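Local structure of protein NRD1 (Saccharomyces cerevisiae, 3CLJ) at residues V100-L105 / S136-I141. The protein binds the phosphorylated C-terminal domain of RNA polymerase II as part of the Nrd1-Nab3-Sen1 transcription termination complex. Numbering follows the deposited sequence.
Sequences VIQELL and SYLNAI
Two methyl tips from the loop 136-141, L138 CD2 and I141 CD1, close on the aliphatic part of Q102 on helix 90-111. I141 CD1 lies 3.6 Å from Q102 CG and also touches CB, its side chain crossing that of Q102 at about a right angle, while L138, whose side chain crosses that of Q102 obliquely, sets its CD2 3.7 Å from the same Q102 CG. Q102 starts with CG beside its backbone N (chi1 -67°) and runs on extended (chi2 175°), which brings its amide toward S136 and the backbone of Y137. There a water donates to Q102 OE1 and accepts from Y137 N at 3.0 Å, so the polar link between helix and loop is indirect; S136 OG stands 3.8 Å from Q102 OE1, a proximity without a direct bond.

One turn further along the helix, L105 lines the buried side. Its CD1 meets L138 CD2 at 3.9 Å, the two leucines crossing roughly perpendicularly, and its CB rests against I141 CG2. Because I141 has CG1 beside its backbone N and CG2 anti to it (chi1 -68°), the two branches divide their work, CD1 serving Q102 and CG2 serving L105. I101 adds a looser touch, CG2 to L138 CD2 at 4.2 Å.

Helix 114-130 flanks the contact: W127 packs on both I101 and L105, and I120 and L124 on L105; F133 touches I101 and L138. On another side of helix 90-111, E103 forms a salt bridge with R51. Within the all-helical CTD-interacting domain (CID) fold, the contact thus lays the loop between helices 114-130 and 144-149 along helix 90-111.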
ATOM      1  N   VAL A 100       3.605  -8.257   5.230  1.00 43.32           N
ATOM      2  CA  VAL A 100       2.138  -8.401   5.229  1.00 43.81           C
ATOM      3  C   VAL A 100       1.471  -8.298   3.857  1.00 43.63           C
ATOM      4  O   VAL A 100       0.265  -8.498   3.772  1.00 43.70           O
ATOM      5  CB  VAL A 100       1.405  -7.373   6.166  1.00 42.92           C
ATOM      6  CG1 VAL A 100       1.842  -7.601   7.665  1.00 48.72           C
ATOM      7  CG2 VAL A 100       1.638  -5.964   5.641  1.00 42.96           C
ATOM      8  N   ILE A 101       2.236  -7.981   2.799  1.00 44.06           N
ATOM      9  CA  ILE A 101       1.637  -7.734   1.499  1.00 44.22           C
ATOM     10  C   ILE A 101       0.790  -8.917   0.919  1.00 46.06           C
ATOM     11  O   ILE A 101      -0.200  -8.685   0.227  1.00 44.74           O
ATOM     12  CB  ILE A 101       2.664  -7.189   0.443  1.00 43.93           C
ATOM     13  CG1 ILE A 101       1.940  -6.377  -0.610  1.00 41.03           C
ATOM     14  CG2 ILE A 101       3.554  -8.304  -0.189  1.00 41.45           C
ATOM     15  CD1 ILE A 101       1.080  -5.246  -0.077  1.00 40.96           C
ATOM     16  N   GLN A 102       1.205 -10.168   1.155  1.00 45.60           N
ATOM     17  CA  GLN A 102       0.395 -11.264   0.674  1.00 46.04           C
ATOM     18  C   GLN A 102      -0.962 -11.358   1.379  1.00 45.37           C
ATOM     19  O   GLN A 102      -1.982 -11.609   0.707  1.00 44.76           O
ATOM     20  CB  GLN A 102       1.159 -12.543   0.848  1.00 47.24           C
ATOM     21  CG  GLN A 102       2.349 -12.557  -0.063  1.00 51.40           C
ATOM     22  CD  GLN A 102       3.221 -13.757   0.166  1.00 56.60           C
ATOM     23  OE1 GLN A 102       4.329 -13.632   0.678  1.00 56.03           O
ATOM     24  NE2 GLN A 102       2.700 -14.936  -0.151  1.00 58.14           N
ATOM     25  N   GLU A 103      -0.973 -11.156   2.708  1.00 44.65           N
ATOM     26  CA  GLU A 103      -2.223 -11.040   3.493  1.00 45.94           C
ATOM     27  C   GLU A 103      -3.138  -9.948   2.911  1.00 45.39           C
ATOM     28  O   GLU A 103      -4.357 -10.146   2.672  1.00 43.95           O
ATOM     29  CB  GLU A 103      -1.917 -10.711   4.967  1.00 46.67           C
ATOM     30  CG  GLU A 103      -3.132 -10.309   5.805  1.00 47.96           C
ATOM     31  CD  GLU A 103      -2.771  -9.509   7.051  1.00 48.49           C
ATOM     32  OE1 GLU A 103      -1.596  -9.618   7.536  1.00 50.48           O
ATOM     33  OE2 GLU A 103      -3.682  -8.778   7.530  1.00 46.68           O
ATOM     34  N   LEU A 104      -2.536  -8.778   2.704  1.00 45.01           N
ATOM     35  CA  LEU A 104      -3.313  -7.642   2.265  1.00 44.47           C
ATOM     36  C   LEU A 104      -3.816  -7.849   0.844  1.00 44.97           C
ATOM     37  O   LEU A 104      -4.930  -7.470   0.550  1.00 44.96           O
ATOM     38  CB  LEU A 104      -2.484  -6.331   2.333  1.00 42.81           C
ATOM     39  CG  LEU A 104      -1.966  -5.909   3.701  1.00 41.91           C
ATOM     40  CD1 LEU A 104      -1.280  -4.509   3.533  1.00 40.51           C
ATOM     41  CD2 LEU A 104      -3.037  -5.910   4.805  1.00 40.66           C
ATOM     42  N   LEU A 105      -2.964  -8.339  -0.048  1.00 43.67           N
ATOM     43  CA  LEU A 105      -3.409  -8.639  -1.430  1.00 44.41           C
ATOM     44  C   LEU A 105      -4.502  -9.685  -1.532  1.00 44.65           C
ATOM     45  O   LEU A 105      -5.470  -9.482  -2.261  1.00 45.16           O
ATOM     46  CB  LEU A 105      -2.222  -9.147  -2.283  1.00 43.89           C
ATOM     47  CG  LEU A 105      -1.255  -8.024  -2.701  1.00 42.50           C
ATOM     48  CD1 LEU A 105       0.175  -8.629  -3.048  1.00 40.16           C
ATOM     49  CD2 LEU A 105      -1.844  -7.161  -3.849  1.00 40.00           C
ATOM     50  N   SER A 136       9.117 -11.608  -2.106  1.00 38.61           N
ATOM     51  CA  SER A 136       7.818 -12.317  -2.070  1.00 39.22           C
ATOM     52  C   SER A 136       7.452 -12.944  -3.403  1.00 37.50           C
ATOM     53  O   SER A 136       7.609 -12.348  -4.430  1.00 35.22           O
ATOM     54  CB  SER A 136       6.717 -11.369  -1.712  1.00 38.07           C
ATOM     55  OG  SER A 136       6.867 -11.027  -0.375  1.00 42.79           O
ATOM     56  N   TYR A 137       6.973 -14.183  -3.368  1.00 37.96           N
ATOM     57  CA  TYR A 137       6.436 -14.752  -4.601  1.00 36.66           C
ATOM     58  C   TYR A 137       4.988 -14.274  -4.707  1.00 35.55           C
ATOM     59  O   TYR A 137       4.149 -14.666  -3.913  1.00 36.72           O
ATOM     60  CB  TYR A 137       6.527 -16.275  -4.567  1.00 35.53           C
ATOM     61  CG  TYR A 137       5.966 -16.921  -5.825  1.00 35.67           C
ATOM     62  CD1 TYR A 137       6.592 -16.721  -7.065  1.00 32.08           C
ATOM     63  CD2 TYR A 137       4.819 -17.766  -5.763  1.00 35.16           C
ATOM     64  CE1 TYR A 137       6.123 -17.311  -8.218  1.00 34.15           C
ATOM     65  CE2 TYR A 137       4.337 -18.388  -6.928  1.00 33.22           C
ATOM     66  CZ  TYR A 137       4.990 -18.148  -8.151  1.00 32.42           C
ATOM     67  OH  TYR A 137       4.570 -18.732  -9.294  1.00 29.73           O
ATOM     68  N   LEU A 138       4.710 -13.431  -5.700  1.00 35.06           N
ATOM     69  CA  LEU A 138       3.416 -12.802  -5.867  1.00 35.51           C
ATOM     70  C   LEU A 138       2.723 -13.324  -7.157  1.00 35.91           C
ATOM     71  O   LEU A 138       1.584 -12.923  -7.429  1.00 36.45           O
ATOM     72  CB  LEU A 138       3.552 -11.236  -5.970  1.00 35.38           C
ATOM     73  CG  LEU A 138       4.022 -10.594  -4.620  1.00 38.69           C
ATOM     74  CD1 LEU A 138       3.938  -9.071  -4.674  1.00 39.01           C
ATOM     75  CD2 LEU A 138       3.227 -11.090  -3.371  1.00 40.21           C
ATOM     76  N   ASN A 139       3.404 -14.179  -7.919  1.00 33.18           N
ATOM     77  CA  ASN A 139       2.897 -14.591  -9.202  1.00 34.45           C
ATOM     78  C   ASN A 139       1.640 -15.517  -9.139  1.00 34.12           C
ATOM     79  O   ASN A 139       0.870 -15.562 -10.098  1.00 34.98           O
ATOM     80  CB  ASN A 139       4.034 -15.197 -10.010  1.00 31.37           C
ATOM     81  CG  ASN A 139       3.628 -15.640 -11.422  1.00 34.88           C
ATOM     82  OD1 ASN A 139       3.733 -16.827 -11.764  1.00 35.65           O
ATOM     83  ND2 ASN A 139       3.247 -14.691 -12.258  1.00 33.34           N
ATOM     84  N   ALA A 140       1.493 -16.276  -8.066  1.00 33.91           N
ATOM     85  CA  ALA A 140       0.313 -17.129  -7.844  1.00 35.58           C
ATOM     86  C   ALA A 140      -0.892 -16.244  -7.417  1.00 36.65           C
ATOM     87  O   ALA A 140      -1.961 -16.376  -7.992  1.00 36.95           O
ATOM     88  CB  ALA A 140       0.599 -18.225  -6.819  1.00 34.23           C
ATOM     89  N   ILE A 141      -0.657 -15.287  -6.516  1.00 37.77           N
ATOM     90  CA  ILE A 141      -1.650 -14.310  -6.090  1.00 41.11           C
ATOM     91  C   ILE A 141      -2.158 -13.500  -7.286  1.00 41.33           C
ATOM     92  O   ILE A 141      -3.343 -13.224  -7.397  1.00 39.94           O
ATOM     93  CB  ILE A 141      -1.090 -13.397  -4.980  1.00 41.83           C
ATOM     94  CG1 ILE A 141      -0.882 -14.195  -3.709  1.00 46.08           C
ATOM     95  CG2 ILE A 141      -1.991 -12.176  -4.720  1.00 44.98           C
ATOM     96  CD1 ILE A 141       0.025 -13.455  -2.680  1.00 50.90           C
TER
HETATM   97  O   HOH W   1       6.420 -15.507  -0.765  1.00 34.88           O